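Retinoic acid receptor (Platynereis dumerilii, PDB 6EU9) binds all-trans retinoic acid through its ligand-binding domain and probably acts as a low-affinity, ligand-sensing transcription factor that triggers neuronal differentiation. Local coordinates at residues 9-12 and 13-17; 78-81 and 82-86; 122-125 and 126-130; 203-206 and 207-211. One frame throughout, in Å; residues are numbered along the deposited sequence.

Interaction 1 of 4, residues 9-12 and 13-17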
ATOM      1  N   GLU A   9     -14.623  -6.971  22.620  1.00 37.52           N
ATOM      2  CA  GLU A   9     -14.619  -5.737  23.377  1.00 41.25           C
ATOM      3  C   GLU A   9     -13.278  -5.060  23.154  1.00 40.81           C
ATOM      4  O   GLU A   9     -13.198  -3.836  23.052  1.00 40.98           O
ATOM      5  CB  GLU A   9     -14.796  -5.962  24.850  1.00 45.40           C
ATOM      6  CG  GLU A   9     -15.568  -7.213  25.209  1.00 51.40           C
ATOM      7  CD  GLU A   9     -16.000  -7.199  26.661  1.00 63.95           C
ATOM      8  OE1 GLU A   9     -16.246  -6.068  27.206  1.00 70.59           O
ATOM      9  OE2 GLU A   9     -16.136  -8.321  27.271  1.00 64.79           O
ATOM     10  N   GLU A  10     -12.246  -5.913  23.024  1.00 39.00           N
ATOM     11  CA  GLU A  10     -10.910  -5.425  22.773  1.00 43.73           C
ATOM     12  C   GLU A  10     -10.868  -4.722  21.417  1.00 39.44           C
ATOM     13  O   GLU A  10     -10.245  -3.687  21.276  1.00 36.56           O
ATOM     14  CB  GLU A  10      -9.933  -6.602  22.754  1.00 49.04           C
ATOM     15  CG  GLU A  10      -8.499  -6.404  23.207  1.00 51.47           C
ATOM     16  CD  GLU A  10      -7.717  -7.748  23.337  1.00 61.96           C
ATOM     17  OE1 GLU A  10      -7.515  -8.229  24.510  1.00 61.46           O
ATOM     18  OE2 GLU A  10      -7.257  -8.359  22.284  1.00 64.39           O
ATOM     19  N   MET A  11     -11.543  -5.310  20.430  1.00 37.24           N
ATOM     20  CA  MET A  11     -11.548  -4.881  19.061  1.00 34.84           C
ATOM     21  C   MET A  11     -12.247  -3.560  18.931  1.00 32.33           C
ATOM     22  O   MET A  11     -11.775  -2.637  18.262  1.00 31.71           O
ATOM     23  CB  MET A  11     -12.252  -5.888  18.196  1.00 35.90           C
ATOM     24  CG  MET A  11     -11.807  -5.807  16.759  1.00 41.07           C
ATOM     25  SD  MET A  11     -12.935  -6.876  15.848  1.00 49.42           S
ATOM     26  CE  MET A  11     -11.955  -8.423  15.717  1.00 48.42           C
ATOM     27  N   VAL A  12     -13.363  -3.417  19.599  1.00 31.63           N
ATOM     28  CA  VAL A  12     -14.007  -2.131  19.660  1.00 33.53           C
ATOM     29  C   VAL A  12     -13.020  -1.084  20.141  1.00 36.61           C
ATOM     30  O   VAL A  12     -12.795  -0.109  19.439  1.00 40.29           O
ATOM     31  CB  VAL A  12     -15.249  -2.150  20.504  1.00 27.55           C
ATOM     32  CG1 VAL A  12     -15.834  -0.773  20.517  1.00 25.35           C
ATOM     33  CG2 VAL A  12     -16.226  -3.166  19.933  1.00 24.33           C
ATOM     34  N   GLU A  13     -12.349  -1.363  21.241  1.00 39.99           N
ATOM     35  CA  GLU A  13     -11.457  -0.383  21.863  1.00 37.93           C
ATOM     36  C   GLU A  13     -10.316   0.013  20.937  1.00 34.53           C
ATOM     37  O   GLU A  13      -9.941   1.154  20.842  1.00 33.68           O
ATOM     38  CB  GLU A  13     -10.983  -0.822  23.239  1.00 38.72           C
ATOM     39  CG  GLU A  13     -12.091  -0.855  24.269  1.00 45.85           C
ATOM     40  CD  GLU A  13     -11.586  -1.180  25.678  1.00 54.92           C
ATOM     41  OE1 GLU A  13     -10.720  -0.377  26.116  1.00 62.18           O
ATOM     42  OE2 GLU A  13     -12.027  -2.201  26.345  1.00 53.75           O
ATOM     43  N   LYS A  14      -9.776  -0.946  20.254  1.00 33.97           N
ATOM     44  CA  LYS A  14      -8.720  -0.743  19.282  1.00 36.99           C
ATOM     45  C   LYS A  14      -9.207   0.124  18.132  1.00 35.51           C
ATOM     46  O   LYS A  14      -8.522   1.052  17.745  1.00 34.49           O
ATOM     47  CB  LYS A  14      -8.166  -2.093  18.751  1.00 37.17           C
ATOM     48  CG  LYS A  14      -6.972  -2.607  19.497  1.00 37.27           C
ATOM     49  CD  LYS A  14      -7.050  -4.126  19.440  1.00 42.20           C
ATOM     50  CE  LYS A  14      -5.973  -4.796  20.314  1.00 42.84           C
ATOM     51  NZ  LYS A  14      -5.943  -6.248  19.939  1.00 45.98           N
ATOM     52  N   ILE A  15     -10.348  -0.246  17.557  1.00 36.31           N
ATOM     53  CA  ILE A  15     -10.824   0.459  16.372  1.00 34.13           C
ATOM     54  C   ILE A  15     -11.228   1.869  16.806  1.00 32.30           C
ATOM     55  O   ILE A  15     -10.887   2.840  16.140  1.00 29.75           O
ATOM     56  CB  ILE A  15     -12.014  -0.218  15.648  1.00 35.37           C
ATOM     57  CG1 ILE A  15     -11.965  -1.740  15.661  1.00 32.55           C
ATOM     58  CG2 ILE A  15     -12.152   0.361  14.279  1.00 36.73           C
ATOM     59  CD1 ILE A  15     -11.307  -2.479  14.572  1.00 27.90           C
ATOM     60  N   LEU A  16     -11.950   1.974  17.931  1.00 32.83           N
ATOM     61  CA  LEU A  16     -12.346   3.272  18.474  1.00 35.00           C
ATOM     62  C   LEU A  16     -11.148   4.181  18.718  1.00 37.96           C
ATOM     63  O   LEU A  16     -11.165   5.334  18.412  1.00 40.59           O
ATOM     64  CB  LEU A  16     -13.072   3.076  19.799  1.00 33.61           C
ATOM     65  CG  LEU A  16     -14.141   4.103  20.218  1.00 37.21           C
ATOM     66  CD1 LEU A  16     -14.257   4.229  21.730  1.00 33.96           C
ATOM     67  CD2 LEU A  16     -14.032   5.514  19.649  1.00 36.57           C
ATOM     68  N   LYS A  17     -10.098   3.591  19.305  1.00 41.19           N
ATOM     69  CA  LYS A  17      -8.927   4.324  19.690  1.00 39.04           C
ATOM     70  C   LYS A  17      -8.273   4.921  18.465  1.00 38.26           C
ATOM     71  O   LYS A  17      -7.863   6.081  18.474  1.00 42.47           O
ATOM     72  CB  LYS A  17      -7.970   3.371  20.370  1.00 42.16           C
ATOM     73  CG  LYS A  17      -7.292   3.846  21.642  1.00 46.95           C
ATOM     74  CD  LYS A  17      -5.887   4.521  21.552  1.00 48.76           C
ATOM     75  CE  LYS A  17      -4.570   3.669  21.507  1.00 51.41           C
ATOM     76  NZ  LYS A  17      -4.276   2.501  22.425  1.00 49.35           N
TER

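Interaction 2 of 4, residues 78-81 and 82-86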
ATOM      1  N   ASP A  78      -2.364  -4.202  -1.623  1.00 39.04           N
ATOM      2  CA  ASP A  78      -3.739  -4.307  -1.250  1.00 36.35           C
ATOM      3  C   ASP A  78      -4.117  -3.213  -0.281  1.00 39.54           C
ATOM      4  O   ASP A  78      -5.220  -2.629  -0.385  1.00 40.80           O
ATOM      5  CB  ASP A  78      -3.975  -5.690  -0.614  1.00 32.63           C
ATOM      6  CG  ASP A  78      -4.112  -6.795  -1.642  1.00 32.05           C
ATOM      7  OD1 ASP A  78      -3.804  -6.525  -2.846  1.00 30.34           O
ATOM      8  OD2 ASP A  78      -4.581  -7.872  -1.239  1.00 31.77           O
ATOM      9  N   GLN A  79      -3.177  -2.875   0.632  1.00 36.94           N
ATOM     10  CA  GLN A  79      -3.380  -1.687   1.463  1.00 37.88           C
ATOM     11  C   GLN A  79      -3.644  -0.442   0.636  1.00 38.13           C
ATOM     12  O   GLN A  79      -4.617   0.269   0.937  1.00 32.41           O
ATOM     13  CB  GLN A  79      -2.205  -1.506   2.402  1.00 36.31           C
ATOM     14  CG  GLN A  79      -2.055  -2.657   3.370  1.00 34.01           C
ATOM     15  CD  GLN A  79      -0.715  -2.556   4.116  1.00 36.92           C
ATOM     16  OE1 GLN A  79      -0.464  -1.514   4.673  1.00 35.84           O
ATOM     17  NE2 GLN A  79       0.177  -3.635   4.118  1.00 36.10           N
ATOM     18  N   ILE A  80      -2.801  -0.274  -0.436  1.00 36.45           N
ATOM     19  CA  ILE A  80      -2.901   0.874  -1.315  1.00 38.59           C
ATOM     20  C   ILE A  80      -4.212   0.861  -2.089  1.00 40.22           C
ATOM     21  O   ILE A  80      -4.903   1.856  -2.142  1.00 41.06           O
ATOM     22  CB  ILE A  80      -1.680   1.000  -2.253  1.00 36.83           C
ATOM     23  CG1 ILE A  80      -0.468   1.407  -1.411  1.00 38.84           C
ATOM     24  CG2 ILE A  80      -1.811   2.088  -3.318  1.00 33.69           C
ATOM     25  CD1 ILE A  80       0.846   1.393  -2.155  1.00 36.39           C
ATOM     26  N   THR A  81      -4.516  -0.274  -2.695  1.00 37.90           N
ATOM     27  CA  THR A  81      -5.747  -0.505  -3.437  1.00 38.04           C
ATOM     28  C   THR A  81      -6.965  -0.208  -2.603  1.00 39.59           C
ATOM     29  O   THR A  81      -7.782   0.549  -3.077  1.00 44.42           O
ATOM     30  CB  THR A  81      -5.794  -1.963  -3.911  1.00 37.20           C
ATOM     31  OG1 THR A  81      -4.534  -2.272  -4.515  1.00 44.22           O
ATOM     32  CG2 THR A  81      -6.875  -2.219  -4.882  1.00 34.93           C
ATOM     33  N   LEU A  82      -7.009  -0.721  -1.367  1.00 39.85           N
ATOM     34  CA  LEU A  82      -8.185  -0.555  -0.491  1.00 39.33           C
ATOM     35  C   LEU A  82      -8.310   0.838  -0.013  1.00 40.49           C
ATOM     36  O   LEU A  82      -9.390   1.331   0.095  1.00 43.46           O
ATOM     37  CB  LEU A  82      -8.163  -1.495   0.714  1.00 39.21           C
ATOM     38  CG  LEU A  82      -8.239  -3.005   0.478  1.00 39.55           C
ATOM     39  CD1 LEU A  82      -8.075  -3.676   1.802  1.00 41.81           C
ATOM     40  CD2 LEU A  82      -9.582  -3.391  -0.114  1.00 38.71           C
ATOM     41  N   LEU A  83      -7.186   1.482   0.258  1.00 40.21           N
ATOM     42  CA  LEU A  83      -7.188   2.869   0.738  1.00 39.30           C
ATOM     43  C   LEU A  83      -7.675   3.805  -0.356  1.00 42.10           C
ATOM     44  O   LEU A  83      -8.465   4.738  -0.040  1.00 34.67           O
ATOM     45  CB  LEU A  83      -5.820   3.299   1.200  1.00 37.35           C
ATOM     46  CG  LEU A  83      -5.593   3.209   2.711  1.00 38.49           C
ATOM     47  CD1 LEU A  83      -4.102   3.430   2.975  1.00 38.88           C
ATOM     48  CD2 LEU A  83      -6.465   4.273   3.382  1.00 32.01           C
ATOM     49  N   LYS A  84      -7.195   3.592  -1.613  1.00 40.79           N
ATOM     50  CA  LYS A  84      -7.652   4.439  -2.677  1.00 41.20           C
ATOM     51  C   LYS A  84      -9.156   4.309  -2.845  1.00 43.58           C
ATOM     52  O   LYS A  84      -9.889   5.297  -2.932  1.00 46.89           O
ATOM     53  CB  LYS A  84      -6.917   4.111  -3.960  1.00 40.66           C
ATOM     54  CG  LYS A  84      -5.801   5.129  -4.240  1.00 44.68           C
ATOM     55  CD  LYS A  84      -4.505   4.483  -4.638  1.00 45.93           C
ATOM     56  CE  LYS A  84      -4.352   4.255  -6.136  1.00 47.28           C
ATOM     57  NZ  LYS A  84      -3.438   5.321  -6.660  1.00 48.18           N
ATOM     58  N   ALA A  85      -9.616   3.059  -2.850  1.00 41.43           N
ATOM     59  CA  ALA A  85     -11.007   2.696  -3.061  1.00 36.63           C
ATOM     60  C   ALA A  85     -11.935   3.238  -1.980  1.00 36.29           C
ATOM     61  O   ALA A  85     -13.015   3.641  -2.304  1.00 40.62           O
ATOM     62  CB  ALA A  85     -11.094   1.189  -3.131  1.00 32.28           C
ATOM     63  N   ALA A  86     -11.446   3.339  -0.744  1.00 30.37           N
ATOM     64  CA  ALA A  86     -12.333   3.540   0.420  1.00 30.63           C
ATOM     65  C   ALA A  86     -12.251   4.943   0.954  1.00 33.12           C
ATOM     66  O   ALA A  86     -12.994   5.331   1.842  1.00 35.57           O
ATOM     67  CB  ALA A  86     -11.966   2.575   1.542  1.00 29.27           C
TER

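Interaction 3 of 4, residues 122-125 and 126-130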
ATOM      1  N   GLY A 122     -20.526  26.498  -1.595  1.00 97.41           N
ATOM      2  CA  GLY A 122     -19.225  25.888  -1.352  1.00104.71           C
ATOM      3  C   GLY A 122     -19.081  24.640  -2.200  1.00111.57           C
ATOM      4  O   GLY A 122     -19.890  24.404  -3.124  1.00118.42           O
ATOM      5  N   GLY A 123     -18.108  23.812  -1.841  1.00107.92           N
ATOM      6  CA  GLY A 123     -17.778  22.586  -2.570  1.00108.28           C
ATOM      7  C   GLY A 123     -18.870  21.612  -3.027  1.00109.82           C
ATOM      8  O   GLY A 123     -18.763  21.060  -4.079  1.00111.39           O
ATOM      9  N   PHE A 124     -19.932  21.465  -2.265  1.00101.28           N
ATOM     10  CA  PHE A 124     -20.839  20.350  -2.371  1.00 95.12           C
ATOM     11  C   PHE A 124     -21.756  20.398  -3.600  1.00 88.73           C
ATOM     12  O   PHE A 124     -21.915  19.365  -4.280  1.00 89.35           O
ATOM     13  CB  PHE A 124     -21.671  20.237  -1.091  1.00104.46           C
ATOM     14  CG  PHE A 124     -20.950  19.646   0.086  1.00109.69           C
ATOM     15  CD1 PHE A 124     -19.543  19.675   0.191  1.00111.02           C
ATOM     16  CD2 PHE A 124     -21.673  19.022   1.110  1.00110.30           C
ATOM     17  CE1 PHE A 124     -18.884  19.128   1.286  1.00110.87           C
ATOM     18  CE2 PHE A 124     -21.023  18.488   2.221  1.00111.08           C
ATOM     19  CZ  PHE A 124     -19.632  18.547   2.307  1.00113.77           C
ATOM     20  N   GLY A 125     -22.322  21.578  -3.889  1.00 78.40           N
ATOM     21  CA  GLY A 125     -23.230  21.713  -5.016  1.00 69.14           C
ATOM     22  C   GLY A 125     -24.442  20.801  -4.973  1.00 64.98           C
ATOM     23  O   GLY A 125     -25.159  20.826  -3.967  1.00 63.73           O
ATOM     24  N   THR A 126     -24.637  19.987  -6.017  1.00 63.19           N
ATOM     25  CA  THR A 126     -25.887  19.211  -6.135  1.00 66.54           C
ATOM     26  C   THR A 126     -25.926  17.987  -5.193  1.00 65.05           C
ATOM     27  O   THR A 126     -26.990  17.421  -4.944  1.00 68.60           O
ATOM     28  CB  THR A 126     -26.203  18.730  -7.582  1.00 70.40           C
ATOM     29  OG1 THR A 126     -25.397  19.381  -8.584  1.00 71.00           O
ATOM     30  CG2 THR A 126     -27.703  18.898  -7.854  1.00 69.05           C
ATOM     31  N   LEU A 127     -24.763  17.596  -4.677  1.00 53.77           N
ATOM     32  CA  LEU A 127     -24.669  16.473  -3.767  1.00 47.36           C
ATOM     33  C   LEU A 127     -25.165  16.807  -2.382  1.00 46.44           C
ATOM     34  O   LEU A 127     -25.732  15.947  -1.670  1.00 46.08           O
ATOM     35  CB  LEU A 127     -23.211  16.012  -3.627  1.00 52.24           C
ATOM     36  CG  LEU A 127     -22.592  14.790  -4.293  1.00 48.77           C
ATOM     37  CD1 LEU A 127     -21.388  14.450  -3.468  1.00 48.11           C
ATOM     38  CD2 LEU A 127     -23.522  13.600  -4.362  1.00 46.35           C
ATOM     39  N   THR A 128     -24.945  18.055  -1.982  1.00 41.25           N
ATOM     40  CA  THR A 128     -25.259  18.583  -0.636  1.00 43.44           C
ATOM     41  C   THR A 128     -26.600  18.120  -0.040  1.00 42.23           C
ATOM     42  O   THR A 128     -26.640  17.682   1.105  1.00 46.22           O
ATOM     43  CB  THR A 128     -25.276  20.133  -0.601  1.00 45.77           C
ATOM     44  OG1 THR A 128     -24.477  20.676  -1.647  1.00 53.24           O
ATOM     45  CG2 THR A 128     -24.794  20.626   0.692  1.00 41.77           C
ATOM     46  N   PRO A 129     -27.676  18.168  -0.831  1.00 38.80           N
ATOM     47  CA  PRO A 129     -28.886  17.615  -0.265  1.00 38.95           C
ATOM     48  C   PRO A 129     -28.758  16.136   0.075  1.00 36.61           C
ATOM     49  O   PRO A 129     -29.166  15.714   1.121  1.00 32.92           O
ATOM     50  CB  PRO A 129     -29.956  17.874  -1.343  1.00 41.34           C
ATOM     51  CG  PRO A 129     -29.193  18.200  -2.614  1.00 42.60           C
ATOM     52  CD  PRO A 129     -27.785  18.524  -2.254  1.00 38.34           C
ATOM     53  N   THR A 130     -28.187  15.365  -0.812  1.00 39.36           N
ATOM     54  CA  THR A 130     -28.095  13.905  -0.604  1.00 42.56           C
ATOM     55  C   THR A 130     -27.130  13.531   0.552  1.00 39.43           C
ATOM     56  O   THR A 130     -27.366  12.574   1.265  1.00 39.16           O
ATOM     57  CB  THR A 130     -27.743  13.221  -1.928  1.00 47.44           C
ATOM     58  OG1 THR A 130     -26.929  14.156  -2.692  1.00 51.03           O
ATOM     59  CG2 THR A 130     -29.041  13.072  -2.710  1.00 51.00           C
TER

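Interaction 4 of 4, residues 203-206 and 207-211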
ATOM      1  N   LEU A 203     -23.945   1.272   4.375  1.00 28.75           N
ATOM      2  CA  LEU A 203     -22.765   1.111   3.625  1.00 29.20           C
ATOM      3  C   LEU A 203     -23.075   1.141   2.126  1.00 32.17           C
ATOM      4  O   LEU A 203     -22.280   1.636   1.342  1.00 32.13           O
ATOM      5  CB  LEU A 203     -22.058  -0.205   3.997  1.00 29.32           C
ATOM      6  CG  LEU A 203     -21.364  -0.124   5.362  1.00 28.45           C
ATOM      7  CD1 LEU A 203     -20.840  -1.404   5.818  1.00 26.54           C
ATOM      8  CD2 LEU A 203     -20.264   0.885   5.431  1.00 28.04           C
ATOM      9  N   THR A 204     -24.186   0.545   1.732  1.00 36.44           N
ATOM     10  CA  THR A 204     -24.620   0.539   0.348  1.00 40.05           C
ATOM     11  C   THR A 204     -25.042   1.939  -0.135  1.00 40.49           C
ATOM     12  O   THR A 204     -24.686   2.321  -1.263  1.00 49.13           O
ATOM     13  CB  THR A 204     -25.773  -0.448   0.174  1.00 43.42           C
ATOM     14  OG1 THR A 204     -25.313  -1.761   0.545  1.00 47.18           O
ATOM     15  CG2 THR A 204     -26.232  -0.476  -1.267  1.00 42.91           C
ATOM     16  N   ASP A 205     -25.713   2.702   0.707  1.00 31.10           N
ATOM     17  CA  ASP A 205     -25.865   4.125   0.494  1.00 30.17           C
ATOM     18  C   ASP A 205     -24.538   4.867   0.280  1.00 27.37           C
ATOM     19  O   ASP A 205     -24.390   5.653  -0.610  1.00 26.60           O
ATOM     20  CB  ASP A 205     -26.470   4.684   1.783  1.00 39.25           C
ATOM     21  CG  ASP A 205     -27.695   5.443   1.603  1.00 40.85           C
ATOM     22  OD1 ASP A 205     -27.734   6.480   0.923  1.00 46.78           O
ATOM     23  OD2 ASP A 205     -28.615   4.905   2.208  1.00 44.85           O
ATOM     24  N   LEU A 206     -23.588   4.684   1.178  1.00 25.77           N
ATOM     25  CA  LEU A 206     -22.310   5.340   1.105  1.00 26.52           C
ATOM     26  C   LEU A 206     -21.493   5.028  -0.217  1.00 27.92           C
ATOM     27  O   LEU A 206     -20.661   5.854  -0.659  1.00 28.47           O
ATOM     28  CB  LEU A 206     -21.519   4.947   2.352  1.00 26.92           C
ATOM     29  CG  LEU A 206     -20.260   5.792   2.641  1.00 26.36           C
ATOM     30  CD1 LEU A 206     -20.705   7.160   3.043  1.00 25.32           C
ATOM     31  CD2 LEU A 206     -19.342   5.161   3.666  1.00 26.13           C
ATOM     32  N   ARG A 207     -21.603   3.805  -0.761  1.00 25.18           N
ATOM     33  CA  ARG A 207     -21.038   3.494  -2.038  1.00 27.66           C
ATOM     34  C   ARG A 207     -21.523   4.402  -3.131  1.00 29.40           C
ATOM     35  O   ARG A 207     -20.758   4.998  -3.817  1.00 28.33           O
ATOM     36  CB  ARG A 207     -21.380   2.047  -2.411  1.00 32.97           C
ATOM     37  CG  ARG A 207     -20.306   1.298  -3.173  1.00 30.28           C
ATOM     38  CD  ARG A 207     -18.918   1.592  -2.650  1.00 33.69           C
ATOM     39  NE  ARG A 207     -18.256   0.531  -1.903  1.00 36.33           N
ATOM     40  CZ  ARG A 207     -18.140  -0.734  -2.305  1.00 34.43           C
ATOM     41  NH1 ARG A 207     -18.679  -1.128  -3.456  1.00 29.65           N
ATOM     42  NH2 ARG A 207     -17.504  -1.591  -1.488  1.00 33.54           N
ATOM     43  N   SER A 208     -22.856   4.526  -3.223  1.00 31.89           N
ATOM     44  CA  SER A 208     -23.535   5.384  -4.188  1.00 30.73           C
ATOM     45  C   SER A 208     -23.230   6.813  -3.972  1.00 28.80           C
ATOM     46  O   SER A 208     -22.876   7.533  -4.924  1.00 30.26           O
ATOM     47  CB  SER A 208     -25.015   5.170  -4.151  1.00 30.71           C
ATOM     48  OG  SER A 208     -25.232   3.898  -4.707  1.00 33.59           O
ATOM     49  N   LEU A 209     -23.295   7.251  -2.736  1.00 27.96           N
ATOM     50  CA  LEU A 209     -22.914   8.605  -2.387  1.00 32.00           C
ATOM     51  C   LEU A 209     -21.425   8.909  -2.775  1.00 37.22           C
ATOM     52  O   LEU A 209     -21.103   9.961  -3.290  1.00 39.25           O
ATOM     53  CB  LEU A 209     -23.008   8.789  -0.906  1.00 30.04           C
ATOM     54  CG  LEU A 209     -23.477  10.043  -0.283  1.00 33.01           C
ATOM     55  CD1 LEU A 209     -24.860   9.548   0.094  1.00 33.42           C
ATOM     56  CD2 LEU A 209     -22.592  10.273   0.932  1.00 31.89           C
ATOM     57  N   SER A 210     -20.535   7.903  -2.570  1.00 34.27           N
ATOM     58  CA  SER A 210     -19.201   8.078  -2.816  1.00 33.48           C
ATOM     59  C   SER A 210     -18.954   8.172  -4.324  1.00 31.67           C
ATOM     60  O   SER A 210     -18.075   8.957  -4.738  1.00 27.10           O
ATOM     61  CB  SER A 210     -18.525   6.823  -2.286  1.00 44.69           C
ATOM     62  OG  SER A 210     -17.306   6.441  -2.953  1.00 59.33           O
ATOM     63  N   VAL A 211     -19.664   7.388  -5.115  1.00 31.09           N
ATOM     64  CA  VAL A 211     -19.397   7.414  -6.558  1.00 34.12           C
ATOM     65  C   VAL A 211     -19.744   8.810  -7.143  1.00 37.75           C
ATOM     66  O   VAL A 211     -18.981   9.359  -7.971  1.00 40.84           O
ATOM     67  CB  VAL A 211     -20.210   6.383  -7.352  1.00 34.15           C
ATOM     68  CG1 VAL A 211     -19.707   6.368  -8.778  1.00 34.37           C
ATOM     69  CG2 VAL A 211     -20.116   4.988  -6.768  1.00 32.39           C
TER

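Interaction 1 of 4, residues 9-12 and 13-17
Glu10 and Lys14 are brought together by two long, largely stretched side chains: Glu10 continues straight past CG, while Lys14 bends at its second torsion (chi2 149°) and then runs out extended. They lie side by side and point the same way, so that Lys14 NZ draws up to the carboxylate at a distance of 3.4 Å from Glu10 OE2. This is a salt bridge whose hydrogen bond is weak, and one turn of helix separates its partners.

Met11 and Ile15 repeat the i to i+4 pattern in apolar form. Met11 swings CG back beside its own carbonyl carbon (chi1 -156°), and CG then meets CD1 of Ile15 at 4.0 Å. Beneath the side chains the backbone is regular: Lys14 N reaches Glu10 O at 3.0 Å, and Glu13 N reaches Glu9 O at 3.2 Å.

The charged pair thus marks an exposed side of helix 6-22, and the apolar residues mark the covered side. Met11 and Val12 pack on helix 167-188 at Thr180, with Pro176 also touching Met11 and Tyr184 touching Val12. Val12, Ile15 and Leu16 meet helix 145-156, through Ala146, Met150 and Leu153.

Interaction 2 of 4, residues 78-81 and 82-86
Ile80 and Lys84 make the side-chain contact of this turn, and it is an apolar one. CG2 of Ile80 lies 3.8 Å from CD of Lys84; the two side chains run alongside each other in the same direction. Ile80 presents CG2 because that branch stands opposite the backbone N and next to the carbonyl carbon, while the lysine, bent at chi2, chi3 and chi4, lays its methylene groups past the isoleucine before NZ turns off.

Backbone hydrogen bonds join residues one helical turn apart along the whole stretch, the Ile80-Lys84 pair among them, where Lys84 N donates to Ile80 O at 2.9 Å. Leu82 N and Leu83 N donate in the same way to Asp78 O and Gln79 O. The series ends with Ala85 N, 3.1 Å from Thr81 O.

The polar ends are engaged outside the turn. Both carboxylate oxygens of Asp78 receive backbone N-H groups, from Glu165 and His166, just ahead of helix 167-188. Lys84 NZ bonds to the carbonyl of Glu234 in helix 230-236, Gln79 NE2 to that of Leu74, and Thr81 OG1 to that of Asn77.

The result is a regular alpha-helical turn in helix 76-97 of a nuclear receptor ligand-binding domain, covered on more than one side. Leu82 and Leu83 pack inward on Leu156, whereas Ile80 and Leu83 meet Ile232 and Leu231 of the second subunit, consistent with the groove in which nuclear receptors bind short leucine-rich helices of coactivators.

Interaction 3 of 4, residues 122-125 and 126-130
Phe124 and Thr128 meet with their side chains crossing at about a right angle. The methyl CG2 of Thr128 comes to the edge of the phenyl ring, close to its plane, and lies 3.5 Å from CD2 of Phe124. The ring is turned into place by a first torsion (chi1 -77°) that sets CG next to the backbone N and across from the carbonyl carbon.

Around this pair, weak backbone hydrogen bonds close the chain on itself. Leu127 N donates to Phe124 O at 3.4 Å, and Thr128 N donates to Gly125 O, also at 3.4 Å. The hydroxyl OG1 of Thr128 is modelled still nearer to that second carbonyl, but the separation is implausibly short and the atom's position doubtful. CB of Leu127 rests 3.7 Å from Phe124 O.

What allows the first bond is the backbone at Gly125, which adopts a positive phi of 58° with psi -124°; Thr126 after it is close to helical. Farther out, Leu119 of helix 116-121 touches both Phe124 and Thr128. Leu127, for its part, packs on Lys212 and Arg216 of helix 195-222, and Thr126 touches Arg216 as well.

Residues 124-127 therefore form a type II' beta turn, a conformation whose second position is commonly a glycine, and the following residues wind directly into helix 128-141. It is a compact corner joining two successive helices of the ligand-binding domain, with the phenyl ring touching Leu119 on one helix and Thr128 at the start of the next.

Interaction 4 of 4, residues 203-206 and 207-211
Leu206 and Leu209 pack together within a single turn of helix 195-222, the longest helix of this ligand-binding domain, and illustrate how an i to i+3 pair builds an apolar strip. CD1 of Leu206 lies 4.2 Å from CD2 of Leu209. Leu206 reaches that position with CG opposite its backbone N (chi1 -166°), which carries the branch back beside the carbonyl carbon.

The backbone bonds one turn apart vary in quality. Leu209 N to Asp205 O is short at 2.9 Å and nearly straight, with an N-H...O angle of 172°. Arg207 N to Leu203 O measures 3.1 Å. Between them, Ser208 N to Thr204 O is weak at 3.5 Å.

Arg207 follows a different course. Bent at chi2 and chi3, its side chain leaves the turn and carries the guanidinium group to two acidic partners: Asp160 bridges to NH2 and Glu89 to NE. The guanidinium of Arg161 is close by as well, so the two carboxylates would probably offset the gathered positive charge.

The rest of the surroundings are helical. Leu206 and Leu209 both touch Ile92 of helix 76-97, while Leu206 and Ser210 touch Glu89. Leu203 packs on Leu151, Ile154 and Cys155 of helix 145-156, and Phe134 of helix 128-141 covers Asp205 and Leu206.

In the fold
The four contacts follow one another along the chain, each made by consecutive residues and each on a different helix or helix entry. Interactions 3 and 4 touch, through Thr130 O and Leu209 CD1 at 4.1 Å, with centres about 15 Å apart; interactions 2 and 4 come within about 5 Å at their nearest atoms. Interaction 1 stands apart, on the opposite side of the chain's centre from interactions 3 and 4. Helix 145-156 links three of them, packing on 9-17, 78-86 and 203-211. Local turns spaced in this way are thus joined by shared helices into one largely helical ligand-binding domain, the layered architecture of nuclear receptors.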